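Local coordinates for protein proteinase K (Serratia sp., PDB 2B6N) that probably cleaves peptide bonds as a calcium-binding, secreted serine endopeptidase of the subtilase family, this chain being its proteinase K-like catalytic domain, at residues D174-G179 / L197-P202; S205-W210 / T217-G222. All blocks are in the same frame, centred on the assembly; numbering follows the deposited sequence.

Contact 1 (D174-G179 / L197-P202); sequences DAITVG and LDIYAP
V178 and I199 pack side by side, pointing the same way, with V178 CG2 4.0 Å from I199 CG2. The other branch, V178 CG1, anti to the backbone N (chi1 -176°), meets A201 CB at 3.8 Å. V230 of helix 223-240 touches V178, I199 and A201, so helix and strands enclose one apolar layer. On the other face of the sheet G179 presents bare backbone: L197 CD2 lies 3.8 Å from G179 CA and also sits over one face of the Y200 ring, offset toward its rim, while Y200 CD2 comes within 3.4 Å of G179 C. This is the parallel pairing of strand 176-181 with strand 199-202, the outermost strand at one end of the seven-stranded parallel sheet of the subtilase fold. G179 joins the strands through both its polar atoms, its N donating to the carbonyl of I199 and its O accepting from A201 N. Beyond L197 the polar edge is gathered on T177. T177 O takes a nearly straight bond from D198 N (2.8 Å, 173°) and a weak one from I199 N. D198 crosses T177 at about a right angle and accepts from T177 N on the anti lone pair of OD2, at 2.8 Å; T177 OG1 turns instead to A170 O.

Contact 2 (S205-W210 / T217-G222); sequences SITSSW and TNTISG
I206 and I220 exchange backbone hydrogen bonds, I206 N to I220 O at 2.9 Å and I220 N to I206 O at 3.2 Å. S208 and N218 exchange two more, and these are the two hydrogen-bonded pairs of the antiparallel strands; N218 O also accepts from H75 NE2 of helix 72-81. Between the two pairs, T219 CA and T207 CA bring their hydrogens to I206 O and N218 O. Hydroxyls add two bonds. T207 OG1 and T219 OG1, side chains of a non-hydrogen-bonded pair, meet at 2.7 Å, and S221 OG takes S205 N at 2.8 Å just beyond the strands. The whole is a two-stranded antiparallel beta hairpin, separate from the parallel sheet, and I220 lies close to the predicted charge-relay residues H72 and S224. Apolar and ring contacts gather at W210 and I220. W210 CG is anti to the backbone N (chi1 -166°), which carries it to within 3.7 Å of N218 CB. The indole and the N218 side chain lie side by side, pointing the same way, and N218 CB is 3.5 Å from W210 CE3. W210 CZ3 meets I220 CD1 at 3.9 Å, the two side chains crossing at about a right angle. At the other end T219 CG2 packs 3.5 Å from S205 C.

Following the chain from the N terminus, strand 176-181 comes first; contact 1 closes a 17-residue excursion, whose first two residues still belong to that strand, when strand 199-202 adds to the edge of the parallel sheet. The segments of the two contacts adjoin in sequence: a short connection leads from P202 to S205, where contact 2 opens. Contact 2 closes a tighter connection, with six residues between its segments. The contacts stand in series, neither nested nor crossed; the centres of contact 1 and contact 2 lie about 19 Å apart. Helix 223-240 follows directly and touches both contacts, with M225 on the I206 and I220 side chains, linking sheet edge and hairpin.

Contact 1 (D174-G179 / L197-P202)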
ATOM      1  N   ASP A 174       4.973  12.929   7.280  1.00  8.71           N
ATOM      2  CA  ASP A 174       4.207  13.108   6.057  1.00  8.89           C
ATOM      3  C   ASP A 174       3.884  11.810   5.319  1.00  8.63           C
ATOM      4  O   ASP A 174       3.315  11.848   4.228  1.00  8.81           O
ATOM      5  CB  ASP A 174       4.863  14.146   5.142  1.00  9.12           C
ATOM      6  CG  ASP A 174       4.739  15.550   5.700  1.00 11.60           C
ATOM      7  OD1 ASP A 174       3.777  15.817   6.454  1.00 11.96           O
ATOM      8  OD2 ASP A 174       5.607  16.372   5.409  1.00 13.28           O
ATOM      9  N   ALA A 175       4.251  10.680   5.918  1.00  8.30           N
ATOM     10  CA  ALA A 175       3.790   9.369   5.443  1.00  7.86           C
ATOM     11  C   ALA A 175       2.324   9.204   5.810  1.00  7.64           C
ATOM     12  O   ALA A 175       1.880   9.721   6.850  1.00  7.79           O
ATOM     13  CB  ALA A 175       4.625   8.242   6.061  1.00  8.51           C
ATOM     14  N   ILE A 176       1.567   8.520   4.953  1.00  6.42           N
ATOM     15  CA  ILE A 176       0.222   8.040   5.327  1.00  6.46           C
ATOM     16  C   ILE A 176       0.460   6.651   5.914  1.00  6.42           C
ATOM     17  O   ILE A 176       0.894   5.730   5.202  1.00  7.39           O
ATOM     18  CB  ILE A 176      -0.734   7.951   4.123  1.00  6.34           C
ATOM     19  CG1 ILE A 176      -0.983   9.344   3.531  1.00  6.55           C
ATOM     20  CG2 ILE A 176      -2.096   7.341   4.531  1.00  5.22           C
ATOM     21  CD1 ILE A 176      -1.443   9.296   2.076  1.00  8.38           C
ATOM     22  N   THR A 177       0.197   6.510   7.207  1.00  5.65           N
ATOM     23  CA  THR A 177       0.547   5.278   7.948  1.00  5.68           C
ATOM     24  C   THR A 177      -0.708   4.450   8.186  1.00  5.44           C
ATOM     25  O   THR A 177      -1.699   4.963   8.701  1.00  4.51           O
ATOM     26  CB  THR A 177       1.297   5.628   9.261  1.00  5.57           C
ATOM     27  OG1 THR A 177       2.528   6.287   8.908  1.00  7.44           O
ATOM     28  CG2 THR A 177       1.611   4.361  10.114  1.00  5.27           C
ATOM     29  N   VAL A 178      -0.647   3.172   7.807  1.00  4.70           N
ATOM     30  CA  VAL A 178      -1.859   2.354   7.649  1.00  5.19           C
ATOM     31  C   VAL A 178      -1.856   1.176   8.621  1.00  5.61           C
ATOM     32  O   VAL A 178      -0.952   0.334   8.588  1.00  5.13           O
ATOM     33  CB  VAL A 178      -1.986   1.855   6.169  1.00  5.49           C
ATOM     34  CG1 VAL A 178      -3.299   1.087   5.953  1.00  4.79           C
ATOM     35  CG2 VAL A 178      -1.868   3.037   5.182  1.00  6.31           C
ATOM     36  N   GLY A 179      -2.853   1.146   9.506  1.00  6.04           N
ATOM     37  CA  GLY A 179      -3.074  -0.022  10.360  1.00  6.74           C
ATOM     38  C   GLY A 179      -3.940  -1.058   9.649  1.00  6.84           C
ATOM     39  O   GLY A 179      -4.537  -0.770   8.609  1.00  5.99           O
ATOM     40  N   LEU A 197      -0.684   6.538  13.243  1.00  7.50           N
ATOM     41  CA  LEU A 197      -1.611   6.074  12.184  1.00  7.22           C
ATOM     42  C   LEU A 197      -2.429   7.195  11.558  1.00  7.60           C
ATOM     43  O   LEU A 197      -2.825   8.132  12.245  1.00  6.86           O
ATOM     44  CB  LEU A 197      -2.586   5.028  12.722  1.00  7.06           C
ATOM     45  CG  LEU A 197      -2.144   3.568  12.606  1.00  7.47           C
ATOM     46  CD1 LEU A 197      -0.921   3.359  13.458  1.00  6.08           C
ATOM     47  CD2 LEU A 197      -3.282   2.673  13.076  1.00  6.13           C
ATOM     48  N   ASP A 198      -2.729   7.050  10.267  1.00  7.20           N
ATOM     49  CA  ASP A 198      -3.653   7.934   9.566  1.00  7.63           C
ATOM     50  C   ASP A 198      -5.000   7.275   9.266  1.00  7.41           C
ATOM     51  O   ASP A 198      -6.039   7.954   9.225  1.00  6.91           O
ATOM     52  CB  ASP A 198      -2.998   8.453   8.279  1.00  7.49           C
ATOM     53  CG  ASP A 198      -1.813   9.334   8.572  1.00  9.79           C
ATOM     54  OD1 ASP A 198      -2.039  10.457   9.095  1.00 14.48           O
ATOM     55  OD2 ASP A 198      -0.667   8.900   8.371  1.00  9.65           O
ATOM     56  N   ILE A 199      -4.986   5.951   9.080  1.00  6.44           N
ATOM     57  CA  ILE A 199      -6.177   5.242   8.577  1.00  6.57           C
ATOM     58  C   ILE A 199      -5.972   3.733   8.807  1.00  6.63           C
ATOM     59  O   ILE A 199      -4.836   3.277   9.007  1.00  6.37           O
ATOM     60  CB  ILE A 199      -6.397   5.561   7.061  1.00  6.71           C
ATOM     61  CG1 ILE A 199      -7.820   5.237   6.590  1.00  6.21           C
ATOM     62  CG2 ILE A 199      -5.310   4.875   6.187  1.00  5.87           C
ATOM     63  CD1 ILE A 199      -8.205   5.979   5.318  1.00  7.13           C
ATOM     64  N   TYR A 200      -7.077   2.992   8.806  1.00  5.26           N
ATOM     65  CA  TYR A 200      -7.064   1.543   8.876  1.00  5.66           C
ATOM     66  C   TYR A 200      -7.566   0.992   7.529  1.00  5.48           C
ATOM     67  O   TYR A 200      -8.381   1.628   6.838  1.00  5.61           O
ATOM     68  CB  TYR A 200      -8.001   1.068   9.984  1.00  5.98           C
ATOM     69  CG  TYR A 200      -7.372   0.906  11.353  1.00  5.99           C
ATOM     70  CD1 TYR A 200      -7.621   1.834  12.371  1.00  7.57           C
ATOM     71  CD2 TYR A 200      -6.554  -0.187  11.633  1.00  5.22           C
ATOM     72  CE1 TYR A 200      -7.040   1.690  13.641  1.00  6.84           C
ATOM     73  CE2 TYR A 200      -5.982  -0.349  12.900  1.00  6.97           C
ATOM     74  CZ  TYR A 200      -6.239   0.585  13.897  1.00  7.80           C
ATOM     75  OH  TYR A 200      -5.666   0.383  15.138  1.00  7.40           O
ATOM     76  N   ALA A 201      -7.085  -0.195   7.170  1.00  5.38           N
ATOM     77  CA  ALA A 201      -7.490  -0.862   5.926  1.00  5.19           C
ATOM     78  C   ALA A 201      -7.397  -2.383   6.134  1.00  5.04           C
ATOM     79  O   ALA A 201      -6.661  -2.837   7.021  1.00  5.36           O
ATOM     80  CB  ALA A 201      -6.586  -0.414   4.759  1.00  5.58           C
ATOM     81  N   PRO A 202      -8.154  -3.173   5.340  1.00  4.93           N
ATOM     82  CA  PRO A 202      -8.064  -4.643   5.425  1.00  4.31           C
ATOM     83  C   PRO A 202      -6.645  -5.158   5.313  1.00  4.41           C
ATOM     84  O   PRO A 202      -5.935  -4.855   4.335  1.00  4.68           O
ATOM     85  CB  PRO A 202      -8.882  -5.106   4.219  1.00  4.25           C
ATOM     86  CG  PRO A 202      -9.971  -4.064   4.124  1.00  5.04           C
ATOM     87  CD  PRO A 202      -9.168  -2.760   4.351  1.00  4.86           C
TER

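Contact 2 (S205-W210 / T217-G222)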
ATOM      1  N   SER A 205      -5.596 -11.872   6.189  1.00  6.42           N
ATOM      2  CA  SER A 205      -6.011 -12.880   5.176  1.00  6.70           C
ATOM      3  C   SER A 205      -6.428 -12.241   3.852  1.00  6.75           C
ATOM      4  O   SER A 205      -7.576 -12.356   3.413  1.00  7.15           O
ATOM      5  CB  SER A 205      -7.117 -13.810   5.713  1.00  8.18           C
ATOM      6  OG  SER A 205      -6.651 -14.559   6.824  1.00 11.17           O
ATOM      7  N   ILE A 206      -5.480 -11.525   3.249  1.00  6.16           N
ATOM      8  CA  ILE A 206      -5.686 -10.801   1.993  1.00  5.42           C
ATOM      9  C   ILE A 206      -5.153 -11.645   0.842  1.00  5.49           C
ATOM     10  O   ILE A 206      -3.995 -12.059   0.860  1.00  5.29           O
ATOM     11  CB  ILE A 206      -4.935  -9.424   2.007  1.00  5.26           C
ATOM     12  CG1 ILE A 206      -5.474  -8.516   3.137  1.00  6.39           C
ATOM     13  CG2 ILE A 206      -4.979  -8.742   0.606  1.00  5.75           C
ATOM     14  CD1 ILE A 206      -7.008  -8.246   3.070  1.00  8.12           C
ATOM     15  N   THR A 207      -5.998 -11.898  -0.158  1.00  5.79           N
ATOM     16  CA  THR A 207      -5.573 -12.649  -1.331  1.00  5.47           C
ATOM     17  C   THR A 207      -5.121 -11.719  -2.451  1.00  5.75           C
ATOM     18  O   THR A 207      -5.765 -10.681  -2.724  1.00  5.20           O
ATOM     19  CB  THR A 207      -6.685 -13.576  -1.854  1.00  6.11           C
ATOM     20  OG1 THR A 207      -7.166 -14.398  -0.779  1.00  6.45           O
ATOM     21  CG2 THR A 207      -6.126 -14.466  -2.984  1.00  5.54           C
ATOM     22  N   SER A 208      -4.020 -12.098  -3.100  1.00  6.02           N
ATOM     23  CA  SER A 208      -3.445 -11.302  -4.196  1.00  6.88           C
ATOM     24  C   SER A 208      -2.484 -12.181  -5.006  1.00  6.96           C
ATOM     25  O   SER A 208      -2.374 -13.377  -4.750  1.00  6.46           O
ATOM     26  CB  SER A 208      -2.719 -10.063  -3.645  1.00  7.53           C
ATOM     27  OG  SER A 208      -2.382  -9.157  -4.679  1.00  7.51           O
ATOM     28  N   SER A 209      -1.791 -11.574  -5.967  1.00  6.79           N
ATOM     29  CA  SER A 209      -0.840 -12.257  -6.824  1.00  6.68           C
ATOM     30  C   SER A 209       0.397 -12.713  -6.038  1.00  6.74           C
ATOM     31  O   SER A 209       0.666 -12.210  -4.951  1.00  6.76           O
ATOM     32  CB  SER A 209      -0.439 -11.312  -7.966  1.00  6.28           C
ATOM     33  OG  SER A 209      -0.359  -9.995  -7.456  1.00  7.23           O
ATOM     34  N   TRP A 210       1.137 -13.673  -6.588  1.00  7.08           N
ATOM     35  CA  TRP A 210       2.337 -14.219  -5.948  1.00  6.94           C
ATOM     36  C   TRP A 210       3.345 -14.550  -7.049  1.00  7.54           C
ATOM     37  O   TRP A 210       2.965 -14.708  -8.206  1.00  6.79           O
ATOM     38  CB  TRP A 210       1.985 -15.484  -5.155  1.00  6.94           C
ATOM     39  CG  TRP A 210       3.055 -15.983  -4.180  1.00  6.69           C
ATOM     40  CD1 TRP A 210       3.747 -17.173  -4.231  1.00  7.38           C
ATOM     41  CD2 TRP A 210       3.511 -15.306  -3.007  1.00  7.39           C
ATOM     42  NE1 TRP A 210       4.616 -17.273  -3.153  1.00  6.25           N
ATOM     43  CE2 TRP A 210       4.480 -16.140  -2.384  1.00  6.84           C
ATOM     44  CE3 TRP A 210       3.186 -14.071  -2.413  1.00  7.06           C
ATOM     45  CZ2 TRP A 210       5.139 -15.770  -1.202  1.00  7.67           C
ATOM     46  CZ3 TRP A 210       3.828 -13.714  -1.221  1.00  7.44           C
ATOM     47  CH2 TRP A 210       4.800 -14.568  -0.633  1.00  7.45           C
ATOM     48  N   THR A 217      -1.311 -17.194  -6.747  1.00  6.78           N
ATOM     49  CA  THR A 217      -1.903 -16.317  -5.736  1.00  6.86           C
ATOM     50  C   THR A 217      -1.361 -16.717  -4.366  1.00  6.74           C
ATOM     51  O   THR A 217      -0.737 -17.763  -4.222  1.00  6.73           O
ATOM     52  CB  THR A 217      -3.452 -16.413  -5.725  1.00  7.29           C
ATOM     53  OG1 THR A 217      -3.847 -17.783  -5.554  1.00  7.71           O
ATOM     54  CG2 THR A 217      -4.050 -15.868  -7.020  1.00  7.53           C
ATOM     55  N   ASN A 218      -1.624 -15.895  -3.353  1.00  6.53           N
ATOM     56  CA  ASN A 218      -1.234 -16.220  -1.978  1.00  6.04           C
ATOM     57  C   ASN A 218      -2.174 -15.421  -1.092  1.00  6.32           C
ATOM     58  O   ASN A 218      -2.683 -14.372  -1.520  1.00  6.05           O
ATOM     59  CB  ASN A 218       0.239 -15.847  -1.717  1.00  6.59           C
ATOM     60  CG  ASN A 218       0.854 -16.531  -0.472  1.00  7.46           C
ATOM     61  OD1 ASN A 218       2.040 -16.308  -0.157  1.00  8.34           O
ATOM     62  ND2 ASN A 218       0.076 -17.325   0.239  1.00  4.19           N
ATOM     63  N   THR A 219      -2.447 -15.950   0.097  1.00  4.90           N
ATOM     64  CA  THR A 219      -3.285 -15.271   1.074  1.00  5.53           C
ATOM     65  C   THR A 219      -2.454 -15.122   2.340  1.00  5.77           C
ATOM     66  O   THR A 219      -2.033 -16.118   2.924  1.00  6.57           O
ATOM     67  CB  THR A 219      -4.595 -16.049   1.360  1.00  5.71           C
ATOM     68  OG1 THR A 219      -5.312 -16.200   0.129  1.00  5.50           O
ATOM     69  CG2 THR A 219      -5.478 -15.294   2.356  1.00  6.13           C
ATOM     70  N   ILE A 220      -2.204 -13.878   2.732  1.00  6.28           N
ATOM     71  CA  ILE A 220      -1.260 -13.570   3.805  1.00  5.96           C
ATOM     72  C   ILE A 220      -1.796 -12.395   4.615  1.00  6.27           C
ATOM     73  O   ILE A 220      -2.729 -11.729   4.184  1.00  5.64           O
ATOM     74  CB  ILE A 220       0.201 -13.347   3.308  1.00  6.03           C
ATOM     75  CG1 ILE A 220       0.276 -12.444   2.088  1.00  6.90           C
ATOM     76  CG2 ILE A 220       0.893 -14.694   2.945  1.00  7.81           C
ATOM     77  CD1 ILE A 220       1.718 -12.101   1.657  1.00  6.77           C
ATOM     78  N   SER A 221      -1.205 -12.161   5.785  1.00  5.89           N
ATOM     79  CA  SER A 221      -1.724 -11.138   6.693  1.00  6.72           C
ATOM     80  C   SER A 221      -0.615 -10.160   7.041  1.00  6.73           C
ATOM     81  O   SER A 221       0.561 -10.549   7.157  1.00  7.05           O
ATOM     82  CB  SER A 221      -2.256 -11.768   7.979  1.00  6.26           C
ATOM     83  OG  SER A 221      -3.352 -12.651   7.733  1.00  6.14           O
ATOM     84  N   GLY A 222      -0.988  -8.901   7.234  1.00  7.03           N
ATOM     85  CA  GLY A 222      -0.009  -7.910   7.695  1.00  5.67           C
ATOM     86  C   GLY A 222      -0.474  -6.502   7.418  1.00  6.08           C
ATOM     87  O   GLY A 222      -1.322  -6.278   6.549  1.00  5.98           O
TER